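Local coordinates for protein YohF (Salmonella typhimurium, PDB 6WON) that probably acts as a short-chain dehydrogenase/reductase interconverting alcohols and carbonyl compounds, acetoin being the likely substrate, at residues 32-37 against 57-62; 81-86 against 126-131; 93-98 against 147-152; 136-141 against 221-226. All coordinates share one frame; numbering follows the deposited sequence.

Interaction 1. Residues 32-37 against 57-62; sequences GITWHS and ETIHLD
Strands 32-35 and 57-60, with Ile-33 beside Thr-58 and Trp-35 beside His-60, are the two strands of a beta-alpha-beta crossover at the border of the Rossmann-fold sheet. The connecting helix 39-50 packs on the face carrying Ile-33, Trp-35 and Thr-58. The strands run parallel in direct register, at 27° to each other. Ile-33 N donates to Glu-57 O at 2.8 Å, Ile-59 N to Ile-33 O, and Trp-35 N to Ile-59 O. Ile-33 and Thr-58 run alongside each other on one face, with CB of Ile-33 3.9 Å from CG2 of Thr-58; beta-branched residues suit such an extended backbone. On the other face CG2 of Thr-34 meets CG2 of Ile-59, while the Thr-34 hydroxyl is hydrogen-bonded to Ala-11 N. The Glu-57 carboxylate turns away from the pair to salt bridges with Arg-55 and Arg-79.

Trp-35 has CG between its backbone N and carbonyl carbon (chi1 56°), which folds the indole back over the neighbouring strand. One face of the indole takes His-60 CA in a CH-pi contact 3.9 Å from the five-membered-ring centroid, and the large flat surface of tryptophan fits that task. At the rim, NE1 of Trp-35 donates to water 1 at 3.0 Å, and this water is also hydrogen-bonded to Thr-58 OG1. Beyond the last bridge, Trp-35 O takes two donors from opposite faces of its plane: Leu-61 N at 2.9 Å, in a nearly straight bond (170°), and the longer, more bent His-60 ND1 at 3.2 Å.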
loop_
_atom_site.group_PDB
_atom_site.type_symbol
_atom_site.label_atom_id
_atom_site.label_comp_id
_atom_site.label_asym_id
_atom_site.label_seq_id
_atom_site.Cartn_x
_atom_site.Cartn_y
_atom_site.Cartn_z
ATOM N N GLY B 32 17.518 20.303 -20.999
ATOM C CA GLY B 32 18.238 21.040 -19.977
ATOM C C GLY B 32 18.884 20.090 -18.982
ATOM O O GLY B 32 18.236 19.172 -18.468
ATOM N N ILE B 33 20.165 20.339 -18.706
ATOM C CA ILE B 33 21.001 19.504 -17.848
ATOM C C ILE B 33 21.485 20.356 -16.683
ATOM O O ILE B 33 22.055 21.430 -16.901
ATOM C CB ILE B 33 22.200 18.936 -18.638
ATOM C CG1 ILE B 33 21.748 17.883 -19.647
ATOM C CG2 ILE B 33 23.282 18.393 -17.716
ATOM C CD1 ILE B 33 22.537 17.930 -20.961
ATOM N N THR B 34 21.270 19.893 -15.449
ATOM C CA THR B 34 21.859 20.569 -14.296
ATOM C C THR B 34 22.907 19.675 -13.646
ATOM O O THR B 34 22.847 18.444 -13.737
ATOM C CB THR B 34 20.813 21.002 -13.254
ATOM O OG1 THR B 34 20.501 19.914 -12.356
ATOM C CG2 THR B 34 19.559 21.498 -13.935
ATOM N N TRP B 35 23.882 20.317 -12.997
ATOM C CA TRP B 35 24.998 19.629 -12.372
ATOM C C TRP B 35 25.378 20.337 -11.077
ATOM O O TRP B 35 25.297 21.568 -10.968
ATOM C CB TRP B 35 26.216 19.563 -13.309
ATOM C CG TRP B 35 26.683 20.906 -13.818
ATOM C CD1 TRP B 35 26.225 21.566 -14.922
ATOM C CD2 TRP B 35 27.713 21.738 -13.254
ATOM N NE1 TRP B 35 26.899 22.755 -15.080
ATOM C CE2 TRP B 35 27.814 22.887 -14.070
ATOM C CE3 TRP B 35 28.550 21.627 -12.133
ATOM C CZ2 TRP B 35 28.720 23.921 -13.804
ATOM C CZ3 TRP B 35 29.454 22.659 -11.870
ATOM C CH2 TRP B 35 29.527 23.791 -12.702
ATOM N N HIS B 36 25.801 19.570 -10.098
ATOM C CA HIS B 36 26.167 20.097 -8.817
ATOM C C HIS B 36 27.657 20.414 -8.737
ATOM O O HIS B 36 27.985 21.497 -8.474
ATOM C CB HIS B 36 25.746 19.173 -7.730
ATOM C CG HIS B 36 26.201 19.591 -6.378
ATOM N ND1 HIS B 36 25.549 20.533 -5.629
ATOM C CD2 HIS B 36 27.258 19.195 -5.644
ATOM C CE1 HIS B 36 26.178 20.695 -4.491
ATOM N NE2 HIS B 36 27.224 19.901 -4.479
ATOM N N SER B 37 28.518 19.478 -9.050
ATOM C CA SER B 37 29.951 19.740 -9.066
ATOM C C SER B 37 30.694 19.143 -10.252
ATOM O O SER B 37 31.866 19.486 -10.447
ATOM C CB SER B 37 30.603 19.229 -7.773
ATOM O OG SER B 37 30.774 17.833 -7.843
ATOM N N GLU B 57 21.377 22.289 -23.155
ATOM C CA GLU B 57 21.914 23.387 -22.367
ATOM C C GLU B 57 22.194 22.891 -20.956
ATOM O O GLU B 57 21.431 22.086 -20.416
ATOM C CB GLU B 57 20.937 24.571 -22.314
ATOM C CG GLU B 57 20.666 25.244 -23.643
ATOM C CD GLU B 57 21.837 26.094 -24.144
ATOM O OE1 GLU B 57 22.771 26.385 -23.364
ATOM O OE2 GLU B 57 21.823 26.469 -25.334
ATOM N N THR B 58 23.276 23.386 -20.352
ATOM C CA THR B 58 23.673 22.986 -19.008
ATOM C C THR B 58 23.617 24.174 -18.049
ATOM O O THR B 58 23.754 25.335 -18.453
ATOM C CB THR B 58 25.093 22.398 -18.979
ATOM O OG1 THR B 58 26.017 23.388 -19.435
ATOM C CG2 THR B 58 25.196 21.170 -19.869
ATOM N N ILE B 59 23.417 23.873 -16.768
ATOM C CA ILE B 59 23.449 24.906 -15.742
ATOM C C ILE B 59 23.845 24.263 -14.423
ATOM O O ILE B 59 23.484 23.117 -14.132
ATOM C CB ILE B 59 22.105 25.671 -15.636
ATOM C CG1 ILE B 59 22.362 27.094 -15.147
ATOM C CG2 ILE B 59 21.121 24.983 -14.702
ATOM C CD1 ILE B 59 21.185 28.014 -15.334
ATOM N N HIS B 60 24.646 24.998 -13.661
ATOM C CA HIS B 60 24.964 24.630 -12.292
ATOM C C HIS B 60 23.713 24.743 -11.433
ATOM O O HIS B 60 22.985 25.737 -11.510
ATOM C CB HIS B 60 26.076 25.547 -11.766
ATOM C CG HIS B 60 26.376 25.382 -10.311
ATOM N ND1 HIS B 60 26.698 24.165 -9.748
ATOM C CD2 HIS B 60 26.430 26.288 -9.305
ATOM C CE1 HIS B 60 26.922 24.328 -8.457
ATOM N NE2 HIS B 60 26.768 25.606 -8.163
ATOM N N LEU B 61 23.458 23.726 -10.617
ATOM C CA LEU B 61 22.365 23.759 -9.651
ATOM C C LEU B 61 22.916 23.359 -8.291
ATOM O O LEU B 61 23.452 22.257 -8.140
ATOM C CB LEU B 61 21.227 22.827 -10.078
ATOM C CG LEU B 61 20.022 22.640 -9.149
ATOM C CD1 LEU B 61 19.253 23.937 -8.984
ATOM C CD2 LEU B 61 19.094 21.526 -9.693
ATOM N N ASP B 62 22.805 24.257 -7.313
ATOM C CA ASP B 62 23.230 24.005 -5.935
ATOM C C ASP B 62 22.005 24.097 -5.020
ATOM O O ASP B 62 21.666 25.176 -4.526
ATOM C CB ASP B 62 24.310 24.996 -5.524
ATOM C CG ASP B 62 24.953 24.643 -4.200
ATOM O OD1 ASP B 62 24.477 23.696 -3.544
ATOM O OD2 ASP B 62 25.944 25.309 -3.821
HETATM O O HOH W 1 26.696 25.050 -17.042
#

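Interaction 2. Residues 81-86 against 126-131; sequences GRVDVL and RHMIKQ
Gln-131, the last residue of helix 103-131, turns its side-chain amide onto the backbone of Val-83, in the segment that leads into strand 85-88 of the Rossmann-fold sheet. Both the N-H and the C=O of Val-83 are thereby satisfied. Val-83 N donates to Gln-131 OE1 at 3.0 Å (166°), and Gln-131 NE2 returns a short bond to Val-83 O at 2.7 Å (168°). That oxygen lies in the plane of the glutamine amide, although NE2 itself stands above the plane of the Val-83 carbonyl.

Beside this pair, Arg-82 grips Asp-84 side-on: NE reaches OD2 at 2.8 Å, and NH2 of Arg-82 reaches OD1 of Asp-84 at 2.6 Å, both close to the guanidinium plane. Val-6 N gives OD2 a second donor. Gln-131 NE2 sits over one guanidinium face, the two planes 37° apart.

Carbon contacts fill the rest. CG1 of Val-83 presses on CB of His-127 at 3.5 Å, while the imidazole NE2 goes to Glu-74. Met-128, extended beyond CG, is long enough to bring CE within 3.4 Å of Asp-84 O. Farther from Val-83, Arg-126 NH2 donates to Ile-99 O of the second subunit.

Because a primary amide carries both donor and acceptor, glutamine can pair with a buried backbone N-H and C=O as a neighbouring strand would, without adding charge; the buried Asp-84 carboxylate is probably kept ionised by Arg-82.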
loop_
_atom_site.group_PDB
_atom_site.type_symbol
_atom_site.label_atom_id
_atom_site.label_comp_id
_atom_site.label_asym_id
_atom_site.label_seq_id
_atom_site.Cartn_x
_atom_site.Cartn_y
_atom_site.Cartn_z
ATOM N N GLY B 81 13.706 28.364 -23.545
ATOM C CA GLY B 81 12.543 29.048 -24.078
ATOM C C GLY B 81 11.203 28.454 -23.683
ATOM O O GLY B 81 10.168 29.021 -24.050
ATOM N N ARG B 82 11.188 27.342 -22.949
ATOM C CA ARG B 82 9.965 26.678 -22.514
ATOM C C ARG B 82 10.385 25.443 -21.718
ATOM O O ARG B 82 11.564 25.071 -21.699
ATOM C CB ARG B 82 9.076 26.278 -23.697
ATOM C CG ARG B 82 9.743 25.278 -24.631
ATOM C CD ARG B 82 8.800 24.809 -25.725
ATOM N NE ARG B 82 7.608 24.143 -25.200
ATOM C CZ ARG B 82 6.367 24.583 -25.389
ATOM N NH1 ARG B 82 6.156 25.702 -26.080
ATOM N NH2 ARG B 82 5.334 23.907 -24.893
ATOM N N VAL B 83 9.406 24.812 -21.060
ATOM C CA VAL B 83 9.621 23.518 -20.413
ATOM C C VAL B 83 8.338 22.699 -20.506
ATOM O O VAL B 83 7.243 23.199 -20.228
ATOM C CB VAL B 83 10.091 23.656 -18.945
ATOM C CG1 VAL B 83 9.145 24.513 -18.121
ATOM C CG2 VAL B 83 10.272 22.300 -18.332
ATOM N N ASP B 84 8.477 21.448 -20.951
ATOM C CA ASP B 84 7.378 20.498 -21.076
ATOM C C ASP B 84 7.544 19.279 -20.180
ATOM O O ASP B 84 6.545 18.671 -19.788
ATOM C CB ASP B 84 7.240 20.020 -22.532
ATOM C CG ASP B 84 7.052 21.168 -23.508
ATOM O OD1 ASP B 84 5.897 21.638 -23.661
ATOM O OD2 ASP B 84 8.059 21.604 -24.119
ATOM N N VAL B 85 8.777 18.918 -19.846
ATOM C CA VAL B 85 9.079 17.793 -18.972
ATOM C C VAL B 85 10.060 18.256 -17.905
ATOM O O VAL B 85 11.083 18.866 -18.227
ATOM C CB VAL B 85 9.671 16.615 -19.768
ATOM C CG1 VAL B 85 10.177 15.530 -18.829
ATOM C CG2 VAL B 85 8.631 16.037 -20.714
ATOM N N LEU B 86 9.767 17.951 -16.643
ATOM C CA LEU B 86 10.749 18.057 -15.573
ATOM C C LEU B 86 10.975 16.670 -14.993
ATOM O O LEU B 86 10.012 15.945 -14.707
ATOM C CB LEU B 86 10.304 19.021 -14.464
ATOM C CG LEU B 86 11.247 19.086 -13.254
ATOM C CD1 LEU B 86 12.610 19.613 -13.709
ATOM C CD2 LEU B 86 10.674 19.941 -12.121
ATOM N N ARG B 126 4.715 26.407 -13.126
ATOM C CA ARG B 126 4.298 27.757 -13.513
ATOM C C ARG B 126 4.477 27.986 -15.008
ATOM O O ARG B 126 3.621 28.600 -15.658
ATOM C CB ARG B 126 5.081 28.811 -12.721
ATOM C CG ARG B 126 4.547 29.077 -11.322
ATOM C CD ARG B 126 5.609 29.739 -10.436
ATOM N NE ARG B 126 5.293 29.631 -9.009
ATOM C CZ ARG B 126 6.188 29.711 -8.022
ATOM N NH1 ARG B 126 7.482 29.895 -8.286
ATOM N NH2 ARG B 126 5.789 29.599 -6.760
ATOM N N HIS B 127 5.587 27.510 -15.576
ATOM C CA HIS B 127 5.796 27.695 -17.009
ATOM C C HIS B 127 4.838 26.830 -17.814
ATOM O O HIS B 127 4.323 27.265 -18.851
ATOM C CB HIS B 127 7.243 27.390 -17.385
ATOM C CG HIS B 127 8.195 28.492 -17.043
ATOM N ND1 HIS B 127 8.553 29.473 -17.948
ATOM C CD2 HIS B 127 8.840 28.788 -15.889
ATOM C CE1 HIS B 127 9.385 30.321 -17.368
ATOM N NE2 HIS B 127 9.582 29.925 -16.120
ATOM N N MET B 128 4.595 25.600 -17.354
ATOM C CA MET B 128 3.693 24.703 -18.070
ATOM C C MET B 128 2.282 25.266 -18.115
ATOM O O MET B 128 1.591 25.155 -19.135
ATOM C CB MET B 128 3.681 23.326 -17.403
ATOM C CG MET B 128 4.978 22.545 -17.570
ATOM S SD MET B 128 4.962 21.116 -16.492
ATOM C CE MET B 128 6.560 20.379 -16.883
ATOM N N ILE B 129 1.834 25.863 -17.011
ATOM C CA ILE B 129 0.506 26.461 -16.976
ATOM C C ILE B 129 0.433 27.625 -17.946
ATOM O O ILE B 129 -0.482 27.709 -18.775
ATOM C CB ILE B 129 0.155 26.898 -15.546
ATOM C CG1 ILE B 129 -0.045 25.665 -14.661
ATOM C CG2 ILE B 129 -1.067 27.806 -15.568
ATOM C CD1 ILE B 129 0.020 25.972 -13.175
ATOM N N LYS B 130 1.411 28.537 -17.857
ATOM C CA LYS B 130 1.460 29.685 -18.756
ATOM C C LYS B 130 1.523 29.254 -20.217
ATOM O O LYS B 130 0.844 29.836 -21.070
ATOM C CB LYS B 130 2.659 30.568 -18.404
ATOM C CG LYS B 130 2.558 31.963 -18.984
ATOM C CD LYS B 130 3.868 32.733 -18.912
ATOM C CE LYS B 130 3.839 33.919 -19.878
ATOM N NZ LYS B 130 5.081 34.011 -20.701
ATOM N N GLN B 131 2.336 28.238 -20.530
ATOM C CA GLN B 131 2.423 27.754 -21.909
ATOM C C GLN B 131 1.087 27.212 -22.403
ATOM O O GLN B 131 0.799 27.277 -23.605
ATOM C CB GLN B 131 3.493 26.664 -22.032
ATOM C CG GLN B 131 4.925 27.170 -21.985
ATOM C CD GLN B 131 5.867 26.148 -21.376
ATOM O OE1 GLN B 131 6.948 26.494 -20.907
ATOM N NE2 GLN B 131 5.453 24.874 -21.372
#

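Interaction 3. Residues 93-98 against 147-152; sequences MTKSAF and TPLPQA
Met-93 and Leu-149 meet end to end, CG of Met-93 lying 3.8 Å from CD2 of Leu-149. The methionine leaves with CG anti to its backbone N (chi1 -179°) and then bends at chi2 and chi3, which brings SD against the same methyl; a flexible thioether suits such a folded path. Lys-95 is the opposite case, fully extended beyond CG. Its NZ donates to water 2 at 2.7 Å, and that water donates to Pro-150 O.

Both segments are loops at the C-terminal ends of Rossmann-fold strands 85-88 and 135-140, and Met-93 and Leu-149 both touch Tyr-155, the tyrosine of the YxxxK signature of short-chain dehydrogenases; the loops probably border the substrate site, as in relatives. Leu-149 to Ala-152 is a type II beta turn. Proline fits its second position, and Gln-151 takes the third with positive phi (69°). The turn presents Gln-151 O to Ser-96 N in a short, nearly straight bond of 2.6 Å (175°). The Ser-96 hydroxyl goes to Gln-105 instead. Bent at chi2, the Gln-151 side chain curls so that OE1 lies 3.4 Å from CB of Ala-97.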
loop_
_atom_site.group_PDB
_atom_site.type_symbol
_atom_site.label_atom_id
_atom_site.label_comp_id
_atom_site.label_asym_id
_atom_site.label_seq_id
_atom_site.Cartn_x
_atom_site.Cartn_y
_atom_site.Cartn_z
ATOM N N MET B 93 22.180 9.084 -1.570
ATOM C CA MET B 93 21.637 8.662 -0.285
ATOM C C MET B 93 22.613 8.962 0.856
ATOM O O MET B 93 23.836 8.865 0.689
ATOM C CB MET B 93 21.314 7.169 -0.342
ATOM C CG MET B 93 20.710 6.614 0.923
ATOM S SD MET B 93 22.003 6.026 2.038
ATOM C CE MET B 93 22.781 4.771 1.018
ATOM N N THR B 94 22.055 9.327 2.034
ATOM C CA THR B 94 22.814 9.576 3.262
ATOM C C THR B 94 22.318 8.698 4.402
ATOM O O THR B 94 21.112 8.468 4.549
ATOM C CB THR B 94 22.764 11.072 3.692
ATOM O OG1 THR B 94 23.267 11.889 2.630
ATOM C CG2 THR B 94 23.668 11.322 4.885
ATOM N N LYS B 95 23.264 8.200 5.195
ATOM C CA LYS B 95 22.989 7.295 6.298
ATOM C C LYS B 95 23.397 7.939 7.611
ATOM O O LYS B 95 24.372 8.693 7.674
ATOM C CB LYS B 95 23.719 5.948 6.133
ATOM C CG LYS B 95 22.994 5.006 5.198
ATOM C CD LYS B 95 23.557 3.600 5.217
ATOM C CE LYS B 95 22.837 2.733 4.187
ATOM N NZ LYS B 95 23.379 1.345 4.117
ATOM N N SER B 96 22.643 7.605 8.661
ATOM C CA SER B 96 22.804 8.175 9.992
ATOM C C SER B 96 21.837 7.490 10.952
ATOM O O SER B 96 20.627 7.478 10.701
ATOM C CB SER B 96 22.542 9.683 9.955
ATOM O OG SER B 96 23.184 10.352 11.022
ATOM N N ALA B 97 22.346 6.916 12.039
ATOM C CA ALA B 97 21.470 6.225 12.981
ATOM C C ALA B 97 20.448 7.199 13.561
ATOM O O ALA B 97 20.783 8.332 13.912
ATOM C CB ALA B 97 22.292 5.584 14.101
ATOM N N PHE B 98 19.189 6.760 13.635
ATOM C CA PHE B 98 18.106 7.650 14.053
ATOM C C PHE B 98 18.371 8.264 15.422
ATOM O O PHE B 98 18.174 9.470 15.621
ATOM C CB PHE B 98 16.773 6.902 14.088
ATOM C CG PHE B 98 15.759 7.542 15.002
ATOM C CD1 PHE B 98 15.052 8.659 14.591
ATOM C CD2 PHE B 98 15.541 7.050 16.289
ATOM C CE1 PHE B 98 14.139 9.266 15.425
ATOM C CE2 PHE B 98 14.620 7.647 17.128
ATOM C CZ PHE B 98 13.911 8.753 16.700
ATOM N N THR B 147 9.260 1.624 1.876
ATOM C CA THR B 147 9.756 0.696 2.886
ATOM C C THR B 147 11.058 1.277 3.425
ATOM O O THR B 147 11.768 1.972 2.692
ATOM C CB THR B 147 9.960 -0.715 2.285
ATOM O OG1 THR B 147 10.415 -1.643 3.288
ATOM C CG2 THR B 147 10.971 -0.681 1.117
ATOM N N PRO B 148 11.356 1.090 4.708
ATOM C CA PRO B 148 12.469 1.837 5.311
ATOM C C PRO B 148 13.823 1.301 4.876
ATOM O O PRO B 148 13.983 0.121 4.564
ATOM C CB PRO B 148 12.263 1.630 6.819
ATOM C CG PRO B 148 11.558 0.282 6.906
ATOM C CD PRO B 148 10.651 0.247 5.694
ATOM N N LEU B 149 14.804 2.203 4.840
ATOM C CA LEU B 149 16.193 1.817 4.655
ATOM C C LEU B 149 16.897 1.914 5.996
ATOM O O LEU B 149 17.001 3.026 6.547
ATOM C CB LEU B 149 16.879 2.719 3.633
ATOM C CG LEU B 149 18.392 2.565 3.417
ATOM C CD1 LEU B 149 18.767 1.164 2.903
ATOM C CD2 LEU B 149 18.900 3.625 2.441
ATOM N N PRO B 150 17.375 0.808 6.563
ATOM C CA PRO B 150 17.988 0.878 7.897
ATOM C C PRO B 150 19.152 1.861 7.921
ATOM O O PRO B 150 19.903 1.987 6.949
ATOM C CB PRO B 150 18.441 -0.565 8.167
ATOM C CG PRO B 150 18.261 -1.319 6.880
ATOM C CD PRO B 150 17.257 -0.570 6.062
ATOM N N GLN B 151 19.257 2.596 9.030
ATOM C CA GLN B 151 20.240 3.650 9.270
ATOM C C GLN B 151 20.017 4.878 8.404
ATOM O O GLN B 151 20.892 5.744 8.345
ATOM C CB GLN B 151 21.684 3.168 9.066
ATOM C CG GLN B 151 22.055 1.962 9.879
ATOM C CD GLN B 151 21.915 2.218 11.353
ATOM O OE1 GLN B 151 22.723 2.939 11.951
ATOM N NE2 GLN B 151 20.878 1.637 11.957
ATOM N N ALA B 152 18.883 4.982 7.722
ATOM C CA ALA B 152 18.642 6.095 6.811
ATOM C C ALA B 152 17.227 6.624 7.007
ATOM O O ALA B 152 16.443 6.742 6.063
ATOM C CB ALA B 152 18.886 5.676 5.365
HETATM O O HOH W 2 21.176 0.307 5.269
#

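Interaction 4. Residues 136-141 against 221-226; sequences RIINIT and SLVAWL
Ile-138 and Ile-140 of strand 135-140 press their branched side chains against Val-223 and Leu-226 of helix 216-226, and this apolar layer is the close-packed part of the contact. Ile-138 points at the helix and lies aslant between two residues: its CG1 is 4.0 Å from CD1 of Leu-226, and its CG2 is 4.2 Å from CG2 of Val-223. Ile-140 comes in at about a right angle, bringing CD1 to 3.9 Å from CG2 of Val-223. Isoleucine and valine suit both the strand and the interlayer, since their branches fill space close to the backbone.

At the other end the fit is looser, and the partly exposed Arg-136 replaces hydrocarbon. Its chain bends at chi2 (-71°) and carries NH1 to Leu-226 O at 2.6 Å, but the angle of 129° makes the bond weak; the better hydrogen bond of NH1 goes to Ser-228 O. On the side turned from the strand, Trp-225 meets Trp-225 of the fourth subunit.

The axes of strand segment 136-140 and helix segment 221-226 approach to 9.5 Å and run nearly antiparallel, at 156°, the layering of helix on parallel sheet typical of the Rossmann fold of short-chain dehydrogenases.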
loop_
_atom_site.group_PDB
_atom_site.type_symbol
_atom_site.label_atom_id
_atom_site.label_comp_id
_atom_site.label_asym_id
_atom_site.label_seq_id
_atom_site.Cartn_x
_atom_site.Cartn_y
_atom_site.Cartn_z
ATOM N N ARG B 136 4.612 17.186 -18.188
ATOM C CA ARG B 136 4.856 15.969 -17.432
ATOM C C ARG B 136 5.919 16.258 -16.391
ATOM O O ARG B 136 6.933 16.887 -16.698
ATOM C CB ARG B 136 5.327 14.820 -18.341
ATOM C CG ARG B 136 4.463 14.595 -19.578
ATOM C CD ARG B 136 3.087 14.006 -19.209
ATOM N NE ARG B 136 2.249 13.813 -20.389
ATOM C CZ ARG B 136 2.373 12.784 -21.225
ATOM N NH1 ARG B 136 3.303 11.849 -21.008
ATOM N NH2 ARG B 136 1.575 12.686 -22.285
ATOM N N ILE B 137 5.694 15.790 -15.166
ATOM C CA ILE B 137 6.675 15.922 -14.095
ATOM C C ILE B 137 6.897 14.547 -13.487
ATOM O O ILE B 137 5.947 13.910 -13.017
ATOM C CB ILE B 137 6.237 16.925 -13.017
ATOM C CG1 ILE B 137 6.135 18.331 -13.616
ATOM C CG2 ILE B 137 7.233 16.892 -11.835
ATOM C CD1 ILE B 137 5.503 19.364 -12.672
ATOM N N ILE B 138 8.141 14.084 -13.507
ATOM C CA ILE B 138 8.502 12.793 -12.942
ATOM C C ILE B 138 9.423 13.045 -11.760
ATOM O O ILE B 138 10.470 13.686 -11.905
ATOM C CB ILE B 138 9.171 11.878 -13.977
ATOM C CG1 ILE B 138 8.175 11.519 -15.087
ATOM C CG2 ILE B 138 9.654 10.599 -13.297
ATOM C CD1 ILE B 138 8.349 12.286 -16.373
ATOM N N ASN B 139 9.037 12.549 -10.587
ATOM C CA ASN B 139 9.869 12.657 -9.395
ATOM C C ASN B 139 10.560 11.316 -9.190
ATOM O O ASN B 139 9.887 10.294 -9.008
ATOM C CB ASN B 139 9.036 13.029 -8.168
ATOM C CG ASN B 139 8.423 14.415 -8.266
ATOM O OD1 ASN B 139 9.088 15.367 -8.688
ATOM N ND2 ASN B 139 7.144 14.541 -7.863
ATOM N N ILE B 140 11.889 11.305 -9.261
ATOM C CA ILE B 140 12.632 10.085 -8.971
ATOM C C ILE B 140 12.659 9.935 -7.456
ATOM O O ILE B 140 13.290 10.733 -6.759
ATOM C CB ILE B 140 14.053 10.115 -9.545
ATOM C CG1 ILE B 140 14.032 10.474 -11.033
ATOM C CG2 ILE B 140 14.716 8.749 -9.347
ATOM C CD1 ILE B 140 13.375 9.422 -11.898
ATOM N N THR B 141 11.963 8.927 -6.937
ATOM C CA THR B 141 12.035 8.687 -5.502
ATOM C C THR B 141 12.939 7.489 -5.233
ATOM O O THR B 141 14.145 7.562 -5.490
ATOM C CB THR B 141 10.633 8.508 -4.915
ATOM O OG1 THR B 141 10.012 7.358 -5.490
ATOM C CG2 THR B 141 9.776 9.741 -5.237
ATOM N N SER B 221 14.330 4.175 -19.206
ATOM C CA SER B 221 13.339 3.683 -20.158
ATOM C C SER B 221 11.915 3.974 -19.689
ATOM O O SER B 221 11.063 4.398 -20.481
ATOM C CB SER B 221 13.537 2.187 -20.385
ATOM O OG SER B 221 12.604 1.711 -21.340
ATOM N N LEU B 222 11.638 3.767 -18.401
ATOM C CA LEU B 222 10.301 4.047 -17.894
ATOM C C LEU B 222 10.031 5.544 -17.857
ATOM O O LEU B 222 8.935 5.995 -18.217
ATOM C CB LEU B 222 10.119 3.446 -16.504
ATOM C CG LEU B 222 8.717 3.693 -15.934
ATOM C CD1 LEU B 222 7.660 3.034 -16.832
ATOM C CD2 LEU B 222 8.581 3.202 -14.478
ATOM N N VAL B 223 11.013 6.328 -17.408
ATOM C CA VAL B 223 10.874 7.782 -17.421
ATOM C C VAL B 223 10.531 8.272 -18.825
ATOM O O VAL B 223 9.646 9.123 -19.005
ATOM C CB VAL B 223 12.156 8.447 -16.888
ATOM C CG1 VAL B 223 12.104 9.952 -17.141
ATOM C CG2 VAL B 223 12.339 8.154 -15.385
ATOM N N ALA B 224 11.216 7.734 -19.844
ATOM C CA ALA B 224 10.889 8.091 -21.228
ATOM C C ALA B 224 9.446 7.735 -21.575
ATOM O O ALA B 224 8.746 8.528 -22.212
ATOM C CB ALA B 224 11.830 7.393 -22.208
ATOM N N TRP B 225 8.993 6.538 -21.192
ATOM C CA TRP B 225 7.616 6.161 -21.504
ATOM C C TRP B 225 6.626 7.137 -20.878
ATOM O O TRP B 225 5.650 7.533 -21.522
ATOM C CB TRP B 225 7.312 4.730 -21.045
ATOM C CG TRP B 225 5.863 4.392 -21.325
ATOM C CD1 TRP B 225 5.325 4.011 -22.531
ATOM C CD2 TRP B 225 4.762 4.469 -20.406
ATOM N NE1 TRP B 225 3.972 3.822 -22.402
ATOM C CE2 TRP B 225 3.599 4.107 -21.115
ATOM C CE3 TRP B 225 4.650 4.805 -19.052
ATOM C CZ2 TRP B 225 2.344 4.066 -20.518
ATOM C CZ3 TRP B 225 3.396 4.761 -18.460
ATOM C CH2 TRP B 225 2.262 4.395 -19.193
ATOM N N LEU B 226 6.875 7.552 -19.632
ATOM C CA LEU B 226 6.007 8.515 -18.959
ATOM C C LEU B 226 5.964 9.866 -19.665
ATOM O O LEU B 226 5.012 10.630 -19.464
ATOM C CB LEU B 226 6.465 8.703 -17.517
ATOM C CG LEU B 226 6.143 7.532 -16.578
ATOM C CD1 LEU B 226 6.857 7.696 -15.261
ATOM C CD2 LEU B 226 4.634 7.413 -16.351
#

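Interactions 1, 2 and 4 all reach the same parallel sheet, interaction 1 at its border and the others further in. Interactions 2 and 4 touch directly, since strands 85-88 and 135-140 are neighbours: Leu-86 O lies 2.9 Å from Ile-138 N, and Met-128 CE packs 3.9 Å from Ile-137 CG1. Interaction 1 stands apart from interaction 2, nearest atoms about 7 Å away. Interaction 3 lies among the loops beyond the strands' C-terminal ends, its centre about 35 Å from that of interaction 2, across the middle of the chain. Its Met-93 and Leu-149 touch Tyr-155, the probable active-site tyrosine, whereas Lys-159 of the same signature is hydrogen-bonded to Thr-141 O in segment 136-141.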